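Local coordinates for protein lectin (Trichosanthes anguina, PDB 4HR6) that is a seed lectin that binds galactosides through two beta-trefoil domains and is a nontoxic three-chain homologue of type II ribosome-inactivating proteins, at residues Ser31-Tyr36 with Thr114-Glu119; Ala62-Lys67 with Ala82-Trp87; Ala104-Lys109 with Ser124-Trp129. All blocks are in the same frame, centred on the assembly; numbering follows the deposited sequence.

Contact 1 of 3, residues Ser31-Tyr36 with Thr114-Glu119; sequences SRLILY and TNLTME. With AMG (methyl alpha-D-galactopyranoside), chain D.
I34 and N115 face each other inside a ricin-type beta-trefoil, in a single antiparallel bridge between strand 33-36 and the chain leading into strand 117-120, which then diverge. The backbone bonds come first. The amide of L116 gives its proton to the carbonyl of L33, N to O 3.0 Å, and L35 N bonds to T114 O at 3.2 Å. These two bonds flank I34 and N115, which form a non-hydrogen-bonded pair. T114 O also receives a weaker CA-H contact from I34, with 3.1 Å between CA and O.

Apolar packing lies beside the bridge. L116 carries most of it, and its branched end serves two leucines at once: CD1 meets L33 CD1 at 4.1 Å, while CD2 lies 3.7 Å from L35 CG. In each pair the side chains cross at about a right angle. A leucine suits the place of L116 because each methyl can take one neighbour. On the exposed side, N115 lays its amide oxygen OD1 near I34 CG2, a polar group fit for solvent.

Polar ends are held nearby: T114 OG1 bonds to T111 O, and T117 OG1 is close to N70 O.

The strand's other duty is sugar binding. I34 and Y36 line the pocket for methyl alpha-D-galactopyranoside, whose polar groups bond to D21, G24, Q41 and N43. I34 CD1 approaches sugar C6 at 4.0 Å, and sugar C4 lies 3.7 Å above the plane of the Y36 ring, over its centre.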
loop_
_atom_site.group_PDB
_atom_site.type_symbol
_atom_site.label_atom_id
_atom_site.label_comp_id
_atom_site.label_asym_id
_atom_site.label_seq_id
_atom_site.Cartn_x
_atom_site.Cartn_y
_atom_site.Cartn_z
ATOM N N SER C 31 30.221 -17.762 -12.571
ATOM C CA SER C 31 30.523 -16.846 -11.466
ATOM C C SER C 31 29.428 -16.840 -10.381
ATOM O O SER C 31 28.274 -17.218 -10.631
ATOM C CB SER C 31 30.741 -15.427 -11.997
ATOM O OG SER C 31 31.432 -15.450 -13.239
ATOM N N ARG C 32 29.814 -16.409 -9.180
ATOM C CA ARG C 32 28.972 -16.525 -7.986
ATOM C C ARG C 32 28.361 -15.172 -7.589
ATOM O O ARG C 32 28.903 -14.103 -7.917
ATOM C CB ARG C 32 29.794 -17.107 -6.827
ATOM N N LEU C 33 27.233 -15.226 -6.880
ATOM C CA LEU C 33 26.534 -14.005 -6.418
ATOM C C LEU C 33 26.487 -13.919 -4.906
ATOM O O LEU C 33 26.146 -14.889 -4.220
ATOM C CB LEU C 33 25.108 -13.890 -6.969
ATOM C CG LEU C 33 24.500 -15.156 -7.564
ATOM C CD1 LEU C 33 23.060 -15.374 -7.119
ATOM C CD2 LEU C 33 24.629 -15.103 -9.080
ATOM N N ILE C 34 26.794 -12.725 -4.412
ATOM C CA ILE C 34 26.860 -12.444 -2.985
ATOM C C ILE C 34 25.824 -11.398 -2.544
ATOM O O ILE C 34 25.204 -10.741 -3.380
ATOM C CB ILE C 34 28.260 -11.904 -2.609
ATOM C CG1 ILE C 34 28.618 -10.671 -3.449
ATOM C CG2 ILE C 34 29.311 -12.988 -2.802
ATOM C CD1 ILE C 34 29.764 -9.853 -2.899
ATOM N N LEU C 35 25.656 -11.257 -1.229
ATOM C CA LEU C 35 25.096 -10.046 -0.645
ATOM C C LEU C 35 26.210 -9.025 -0.537
ATOM O O LEU C 35 27.314 -9.373 -0.154
ATOM C CB LEU C 35 24.564 -10.288 0.763
ATOM C CG LEU C 35 23.329 -11.146 0.985
ATOM C CD1 LEU C 35 22.956 -11.044 2.456
ATOM C CD2 LEU C 35 22.168 -10.724 0.095
ATOM N N TYR C 36 25.910 -7.763 -0.826
ATOM C CA TYR C 36 26.901 -6.697 -0.739
ATOM C C TYR C 36 26.186 -5.353 -0.537
ATOM O O TYR C 36 25.074 -5.179 -1.006
ATOM C CB TYR C 36 27.756 -6.677 -2.019
ATOM C CG TYR C 36 29.093 -5.983 -1.865
ATOM C CD1 TYR C 36 30.214 -6.674 -1.386
ATOM C CD2 TYR C 36 29.243 -4.639 -2.186
ATOM C CE1 TYR C 36 31.443 -6.041 -1.235
ATOM C CE2 TYR C 36 30.469 -3.996 -2.035
ATOM C CZ TYR C 36 31.564 -4.703 -1.561
ATOM O OH TYR C 36 32.768 -4.066 -1.419
ATOM N N THR C 114 28.615 -12.774 1.674
ATOM C CA THR C 114 28.076 -14.132 1.830
ATOM C C THR C 114 27.643 -14.722 0.491
ATOM O O THR C 114 27.000 -14.046 -0.307
ATOM C CB THR C 114 26.830 -14.144 2.735
ATOM O OG1 THR C 114 27.173 -13.663 4.040
ATOM C CG2 THR C 114 26.235 -15.553 2.839
ATOM N N ASN C 115 27.967 -15.991 0.263
ATOM C CA ASN C 115 27.527 -16.694 -0.947
ATOM C C ASN C 115 26.029 -16.968 -0.883
ATOM O O ASN C 115 25.528 -17.458 0.138
ATOM C CB ASN C 115 28.283 -18.022 -1.125
ATOM C CG ASN C 115 29.775 -17.829 -1.366
ATOM O OD1 ASN C 115 30.221 -16.747 -1.747
ATOM N ND2 ASN C 115 30.554 -18.887 -1.144
ATOM N N LEU C 116 25.319 -16.638 -1.966
ATOM C CA LEU C 116 23.886 -16.928 -2.065
ATOM C C LEU C 116 23.688 -18.346 -2.571
ATOM O O LEU C 116 24.447 -18.840 -3.408
ATOM C CB LEU C 116 23.156 -15.939 -2.987
ATOM C CG LEU C 116 23.251 -14.437 -2.676
ATOM C CD1 LEU C 116 22.182 -13.684 -3.459
ATOM C CD2 LEU C 116 23.122 -14.151 -1.187
ATOM N N THR C 117 22.638 -18.982 -2.076
ATOM C CA THR C 117 22.438 -20.400 -2.280
ATOM C C THR C 117 20.959 -20.729 -2.407
ATOM O O THR C 117 20.103 -19.976 -1.938
ATOM C CB THR C 117 23.053 -21.203 -1.103
ATOM O OG1 THR C 117 22.618 -22.567 -1.158
ATOM C CG2 THR C 117 22.649 -20.613 0.253
ATOM N N MET C 118 20.675 -21.852 -3.056
ATOM C CA MET C 118 19.351 -22.451 -3.020
ATOM C C MET C 118 19.275 -23.407 -1.822
ATOM O O MET C 118 20.174 -24.230 -1.606
ATOM C CB MET C 118 19.051 -23.174 -4.332
ATOM C CG MET C 118 19.116 -22.263 -5.563
ATOM S SD MET C 118 17.932 -20.883 -5.580
ATOM C CE MET C 118 16.409 -21.824 -5.620
ATOM N N GLU C 119 18.216 -23.250 -1.023
ATOM C CA GLU C 119 17.982 -24.056 0.172
ATOM C C GLU C 119 16.514 -24.399 0.249
ATOM O O GLU C 119 15.685 -23.801 -0.442
ATOM C CB GLU C 119 18.358 -23.290 1.448
ATOM C CG GLU C 119 19.786 -22.765 1.512
ATOM C CD GLU C 119 20.834 -23.870 1.588
ATOM O OE1 GLU C 119 20.453 -25.063 1.694
ATOM O OE2 GLU C 119 22.041 -23.531 1.542
HETATM C C1 AMG D . 33.891 -4.871 -5.946
HETATM C C2 AMG D . 32.537 -4.527 -6.569
HETATM C C3 AMG D . 31.374 -4.891 -5.641
HETATM C C4 AMG D . 31.496 -6.311 -5.081
HETATM C C5 AMG D . 32.919 -6.626 -4.590
HETATM C C6 AMG D . 33.081 -8.110 -4.258
HETATM C C7 AMG D . 35.366 -3.292 -4.896
HETATM O O1 AMG D . 34.143 -4.027 -4.811
HETATM O O2 AMG D . 32.495 -3.125 -6.860
HETATM O O3 AMG D . 30.129 -4.763 -6.345
HETATM O O4 AMG D . 31.086 -7.256 -6.076
HETATM O O5 AMG D . 33.903 -6.258 -5.567
HETATM O O6 AMG D . 33.926 -8.272 -3.113
#

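Contact 2 of 3, residues Ala62-Lys67 with Ala82-Trp87; sequences ATNNSK and AEDISW
T63 and D84 join two loops of the beta-trefoil through a single backbone hydrogen bond, in which T63 N reaches D84 O at 3.2 Å. The same oxygen takes a CA-H contact from A62, whose CA is 3.3 Å away. A short 3-10 turn, closed by I85 N bonding to A82 O, presents this carbonyl to the end of strand 59-62.

Packing contacts line one side. A62 CB meets I85 CG2 at 3.6 Å, and a side chain as small as alanine lets the branched I85 come so near. W87 brings CZ2 and CH2 of its indole up to A62 and T63, crossing T63 obliquely: T63 CG2 sits 3.8 Å from CH2, and the backbone N of A62 lies at the ring edge, in its plane. That methyl reaches the indole because OG1, not CG2, is anti to the backbone N (chi1 177°). W87 is anchored by NE1 bonding to L61 O, and its own carbonyl bonds to Q164 of another chain. I85, S86 and W87 stand where a QxW motif would be expected in this family, with isoleucine in place of glutamine.

The polar side holds the buried carboxylate of D84, whose OD2 lies 3.7 Å from N64 CB. With T63 O only 3.5 Å from D84 OD1, the acid's pKa would probably be raised, while the bond from Y100 OH to OD1 would counter that and help to offset the cost of burial.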
loop_
_atom_site.group_PDB
_atom_site.type_symbol
_atom_site.label_atom_id
_atom_site.label_comp_id
_atom_site.label_asym_id
_atom_site.label_seq_id
_atom_site.Cartn_x
_atom_site.Cartn_y
_atom_site.Cartn_z
ATOM N N ALA C 62 21.119 -18.596 -12.606
ATOM C CA ALA C 62 20.874 -20.027 -12.802
ATOM C C ALA C 62 21.203 -20.890 -11.589
ATOM O O ALA C 62 22.047 -20.539 -10.756
ATOM C CB ALA C 62 21.664 -20.528 -14.006
ATOM N N THR C 63 20.542 -22.046 -11.536
ATOM C CA THR C 63 20.746 -23.026 -10.484
ATOM C C THR C 63 20.595 -24.463 -11.014
ATOM O O THR C 63 19.518 -24.862 -11.469
ATOM C CB THR C 63 19.768 -22.798 -9.313
ATOM O OG1 THR C 63 19.955 -23.824 -8.332
ATOM C CG2 THR C 63 18.301 -22.801 -9.786
ATOM N N ASN C 64 21.689 -25.227 -10.955
ATOM C CA ASN C 64 21.685 -26.655 -11.304
ATOM C C ASN C 64 22.489 -27.448 -10.275
ATOM O O ASN C 64 23.687 -27.197 -10.083
ATOM C CB ASN C 64 22.262 -26.878 -12.708
ATOM C CG ASN C 64 22.019 -28.288 -13.239
ATOM O OD1 ASN C 64 20.990 -28.906 -12.965
ATOM N ND2 ASN C 64 22.965 -28.792 -14.024
ATOM N N ASN C 65 21.821 -28.398 -9.618
ATOM C CA ASN C 65 22.424 -29.178 -8.533
ATOM C C ASN C 65 23.715 -29.870 -8.974
ATOM O O ASN C 65 24.679 -29.943 -8.210
ATOM C CB ASN C 65 21.423 -30.206 -7.988
ATOM C CG ASN C 65 21.823 -30.751 -6.627
ATOM O OD1 ASN C 65 22.735 -30.237 -5.974
ATOM N ND2 ASN C 65 21.131 -31.798 -6.190
ATOM N N SER C 66 23.721 -30.356 -10.215
ATOM C CA SER C 66 24.905 -30.953 -10.822
ATOM C C SER C 66 25.960 -29.897 -11.132
ATOM O O SER C 66 27.079 -29.971 -10.631
ATOM C CB SER C 66 24.524 -31.683 -12.111
ATOM O OG SER C 66 23.426 -32.545 -11.898
ATOM N N LYS C 67 25.588 -28.912 -11.948
ATOM C CA LYS C 67 26.536 -27.936 -12.491
ATOM C C LYS C 67 27.281 -27.159 -11.409
ATOM O O LYS C 67 28.510 -27.201 -11.343
ATOM C CB LYS C 67 25.817 -26.949 -13.417
ATOM N N ALA C 82 16.815 -24.510 -20.263
ATOM C CA ALA C 82 15.804 -23.501 -19.927
ATOM C C ALA C 82 15.322 -23.628 -18.485
ATOM O O ALA C 82 15.246 -22.634 -17.762
ATOM C CB ALA C 82 14.617 -23.602 -20.878
ATOM N N GLU C 83 15.026 -24.859 -18.072
ATOM C CA GLU C 83 14.478 -25.125 -16.741
ATOM C C GLU C 83 15.297 -24.528 -15.595
ATOM O O GLU C 83 14.751 -24.287 -14.519
ATOM C CB GLU C 83 14.330 -26.633 -16.501
ATOM C CG GLU C 83 13.262 -27.313 -17.353
ATOM C CD GLU C 83 13.767 -27.769 -18.716
ATOM O OE1 GLU C 83 12.982 -28.423 -19.439
ATOM O OE2 GLU C 83 14.939 -27.478 -19.063
ATOM N N ASP C 84 16.590 -24.299 -15.826
ATOM C CA ASP C 84 17.510 -23.850 -14.777
ATOM C C ASP C 84 17.649 -22.331 -14.682
ATOM O O ASP C 84 18.306 -21.825 -13.767
ATOM C CB ASP C 84 18.898 -24.476 -14.990
ATOM C CG ASP C 84 18.888 -26.001 -14.871
ATOM O OD1 ASP C 84 18.019 -26.554 -14.159
ATOM O OD2 ASP C 84 19.763 -26.651 -15.486
ATOM N N ILE C 85 17.032 -21.613 -15.622
ATOM C CA ILE C 85 17.098 -20.147 -15.661
ATOM C C ILE C 85 15.708 -19.477 -15.601
ATOM O O ILE C 85 15.574 -18.275 -15.874
ATOM C CB ILE C 85 17.890 -19.656 -16.899
ATOM C CG1 ILE C 85 17.391 -20.333 -18.180
ATOM C CG2 ILE C 85 19.372 -19.931 -16.709
ATOM C CD1 ILE C 85 17.947 -19.713 -19.444
ATOM N N SER C 86 14.691 -20.261 -15.235
ATOM C CA SER C 86 13.352 -19.746 -14.942
ATOM C C SER C 86 13.298 -19.183 -13.518
ATOM O O SER C 86 13.919 -19.731 -12.601
ATOM C CB SER C 86 12.310 -20.860 -15.060
ATOM O OG SER C 86 12.242 -21.370 -16.370
ATOM N N TRP C 87 12.554 -18.096 -13.328
ATOM C CA TRP C 87 12.366 -17.532 -11.992
ATOM C C TRP C 87 10.947 -17.002 -11.792
ATOM O O TRP C 87 10.288 -16.574 -12.744
ATOM C CB TRP C 87 13.397 -16.444 -11.726
ATOM C CG TRP C 87 14.810 -16.950 -11.789
ATOM C CD1 TRP C 87 15.692 -16.806 -12.827
ATOM C CD2 TRP C 87 15.497 -17.706 -10.781
ATOM N NE1 TRP C 87 16.886 -17.410 -12.520
ATOM C CE2 TRP C 87 16.794 -17.974 -11.272
ATOM C CE3 TRP C 87 15.144 -18.176 -9.508
ATOM C CZ2 TRP C 87 17.741 -18.688 -10.532
ATOM C CZ3 TRP C 87 16.084 -18.887 -8.772
ATOM C CH2 TRP C 87 17.367 -19.136 -9.288
#

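Contact 3 of 3, residues Ala104-Lys109 with Ser124-Trp129; sequences ALTSNK and SASQGW
L105 lies across W129, the two side chains at about a right angle. L105 CD2 sits 3.7 Å above the plane of the indole, offset toward the rim, in a CH-pi contact with the five-membered ring. The first torsion of L105 (chi1 -177°) puts CG anti to the backbone N, 3.8 Å from W129 CZ2; chi2 (68°) then sets the methyls. The ring edge is used as well: W129 NE1 points at L105 O, 3.0 Å away and within the ring plane, yet the indole nitrogen stands well above the plane of that carbonyl. A water lies 3.0 Å from L105 O and 2.8 Å from Q127 O.

Beside it, Q127 crosses T106 obliquely. Extended beyond CG, the glutamine sends NE2 to T106 OG1, a nearly straight bond of 2.9 Å in the amide plane. T106 OG1 in turn donates to A104 O at 2.8 Å: a threonine hydroxyl can accept and donate at once. The long amide suits its place by offering a donor and an acceptor, NE2 also reaching V120 O and OE1 accepting from T122 N. S107 N bonds to S126 O at 3.1 Å. Q127, G128 and W129 spell the QxW motif of ricin-type trefoils.

Strand 103-106 pairs with strand 117-120, L35 of strand 33-36 packs against W129 and S107, and the turn at 125-126 bonds to G211 and S212 of the second trefoil.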
loop_
_atom_site.group_PDB
_atom_site.type_symbol
_atom_site.label_atom_id
_atom_site.label_comp_id
_atom_site.label_asym_id
_atom_site.label_seq_id
_atom_site.Cartn_x
_atom_site.Cartn_y
_atom_site.Cartn_z
ATOM N N ALA C 104 14.402 -22.257 -2.607
ATOM C CA ALA C 104 14.195 -20.813 -2.609
ATOM C C ALA C 104 15.508 -20.084 -2.383
ATOM O O ALA C 104 16.371 -20.561 -1.649
ATOM C CB ALA C 104 13.201 -20.430 -1.525
ATOM N N LEU C 105 15.651 -18.917 -3.001
ATOM C CA LEU C 105 16.887 -18.164 -2.908
ATOM C C LEU C 105 17.133 -17.765 -1.457
ATOM O O LEU C 105 16.236 -17.228 -0.794
ATOM C CB LEU C 105 16.834 -16.932 -3.816
ATOM C CG LEU C 105 18.096 -16.068 -3.899
ATOM C CD1 LEU C 105 19.219 -16.823 -4.594
ATOM C CD2 LEU C 105 17.809 -14.757 -4.629
ATOM N N THR C 106 18.345 -18.031 -0.972
ATOM C CA THR C 106 18.676 -17.873 0.444
ATOM C C THR C 106 20.037 -17.230 0.643
ATOM O O THR C 106 20.915 -17.339 -0.211
ATOM C CB THR C 106 18.695 -19.227 1.154
ATOM O OG1 THR C 106 17.533 -19.976 0.792
ATOM C CG2 THR C 106 18.746 -19.049 2.681
ATOM N N SER C 107 20.188 -16.542 1.770
ATOM C CA SER C 107 21.471 -16.016 2.192
ATOM C C SER C 107 21.689 -16.437 3.641
ATOM O O SER C 107 21.239 -15.761 4.566
ATOM C CB SER C 107 21.517 -14.503 2.052
ATOM O OG SER C 107 22.790 -14.015 2.428
ATOM N N ASN C 108 22.388 -17.563 3.810
ATOM C CA ASN C 108 22.563 -18.229 5.106
ATOM C C ASN C 108 23.258 -17.398 6.189
ATOM O O ASN C 108 23.045 -17.640 7.375
ATOM C CB ASN C 108 23.322 -19.549 4.919
ATOM C CG ASN C 108 22.462 -20.642 4.303
ATOM O OD1 ASN C 108 21.262 -20.728 4.567
ATOM N ND2 ASN C 108 23.080 -21.501 3.496
ATOM N N LYS C 109 24.083 -16.434 5.793
ATOM C CA LYS C 109 24.710 -15.517 6.749
ATOM C C LYS C 109 24.282 -14.079 6.479
ATOM O O LYS C 109 23.940 -13.719 5.350
ATOM C CB LYS C 109 26.238 -15.646 6.708
ATOM C CG LYS C 109 26.780 -16.738 7.619
ATOM C CD LYS C 109 28.155 -17.246 7.193
ATOM C CE LYS C 109 28.054 -18.446 6.256
ATOM N NZ LYS C 109 29.353 -19.162 6.101
ATOM N N SER C 124 11.896 -18.127 5.756
ATOM C CA SER C 124 12.728 -17.427 6.707
ATOM C C SER C 124 13.047 -16.038 6.209
ATOM O O SER C 124 12.962 -15.770 5.008
ATOM C CB SER C 124 14.036 -18.207 6.907
ATOM O OG SER C 124 13.741 -19.572 7.158
ATOM N N ALA C 125 13.442 -15.170 7.139
ATOM C CA ALA C 125 13.892 -13.824 6.820
ATOM C C ALA C 125 15.131 -13.846 5.933
ATOM O O ALA C 125 15.378 -12.901 5.179
ATOM C CB ALA C 125 14.170 -13.035 8.090
ATOM N N SER C 126 15.905 -14.924 6.021
ATOM C CA SER C 126 17.049 -15.130 5.136
ATOM C C SER C 126 16.608 -15.521 3.714
ATOM O O SER C 126 17.440 -15.556 2.799
ATOM C CB SER C 126 17.969 -16.211 5.725
ATOM O OG SER C 126 17.254 -17.426 5.911
ATOM N N GLN C 127 15.317 -15.826 3.541
ATOM C CA GLN C 127 14.724 -16.128 2.231
ATOM C C GLN C 127 13.726 -15.055 1.711
ATOM O O GLN C 127 12.916 -15.324 0.816
ATOM C CB GLN C 127 14.043 -17.498 2.302
ATOM C CG GLN C 127 14.996 -18.591 2.780
ATOM C CD GLN C 127 14.384 -19.973 2.750
ATOM O OE1 GLN C 127 13.320 -20.213 3.333
ATOM N NE2 GLN C 127 15.060 -20.903 2.073
ATOM N N GLY C 128 13.794 -13.848 2.267
ATOM C CA GLY C 128 12.880 -12.762 1.906
ATOM C C GLY C 128 13.584 -11.715 1.080
ATOM O O GLY C 128 14.681 -11.261 1.423
ATOM N N TRP C 129 12.961 -11.322 -0.023
ATOM C CA TRP C 129 13.597 -10.362 -0.934
ATOM C C TRP C 129 12.614 -9.296 -1.413
ATOM O O TRP C 129 11.440 -9.574 -1.567
ATOM C CB TRP C 129 14.167 -11.102 -2.147
ATOM C CG TRP C 129 15.043 -12.242 -1.793
ATOM C CD1 TRP C 129 14.684 -13.553 -1.698
ATOM C CD2 TRP C 129 16.427 -12.177 -1.481
ATOM N NE1 TRP C 129 15.765 -14.310 -1.345
ATOM C CE2 TRP C 129 16.851 -13.488 -1.201
ATOM C CE3 TRP C 129 17.355 -11.129 -1.404
ATOM C CZ2 TRP C 129 18.163 -13.790 -0.852
ATOM C CZ3 TRP C 129 18.666 -11.425 -1.057
ATOM C CH2 TRP C 129 19.059 -12.751 -0.789
HETATM O O HOH W 1 13.513 -16.521 -1.682
#

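All three contacts are largely buried and lie in the first of the two trefoil lectin domains, but contact 3 is nearest the centre of the chain and contact 2 the farthest out. Contacts 1 and 3 share one two-stranded sheet: T117 O and E119 O accept from T106 N and A104 N, and the side chain of L35 packs on S107. Contact 2 meets contact 1 through M118, whose CG and SD lie against T63 and W87, and only nears contact 3. Their chemistry differs accordingly: contact 1 pairs backbones beside leucines and a sugar pocket, contact 2 buries an acid, and contact 3 depends on side-chain hydrogen bonds from glutamine and tryptophan.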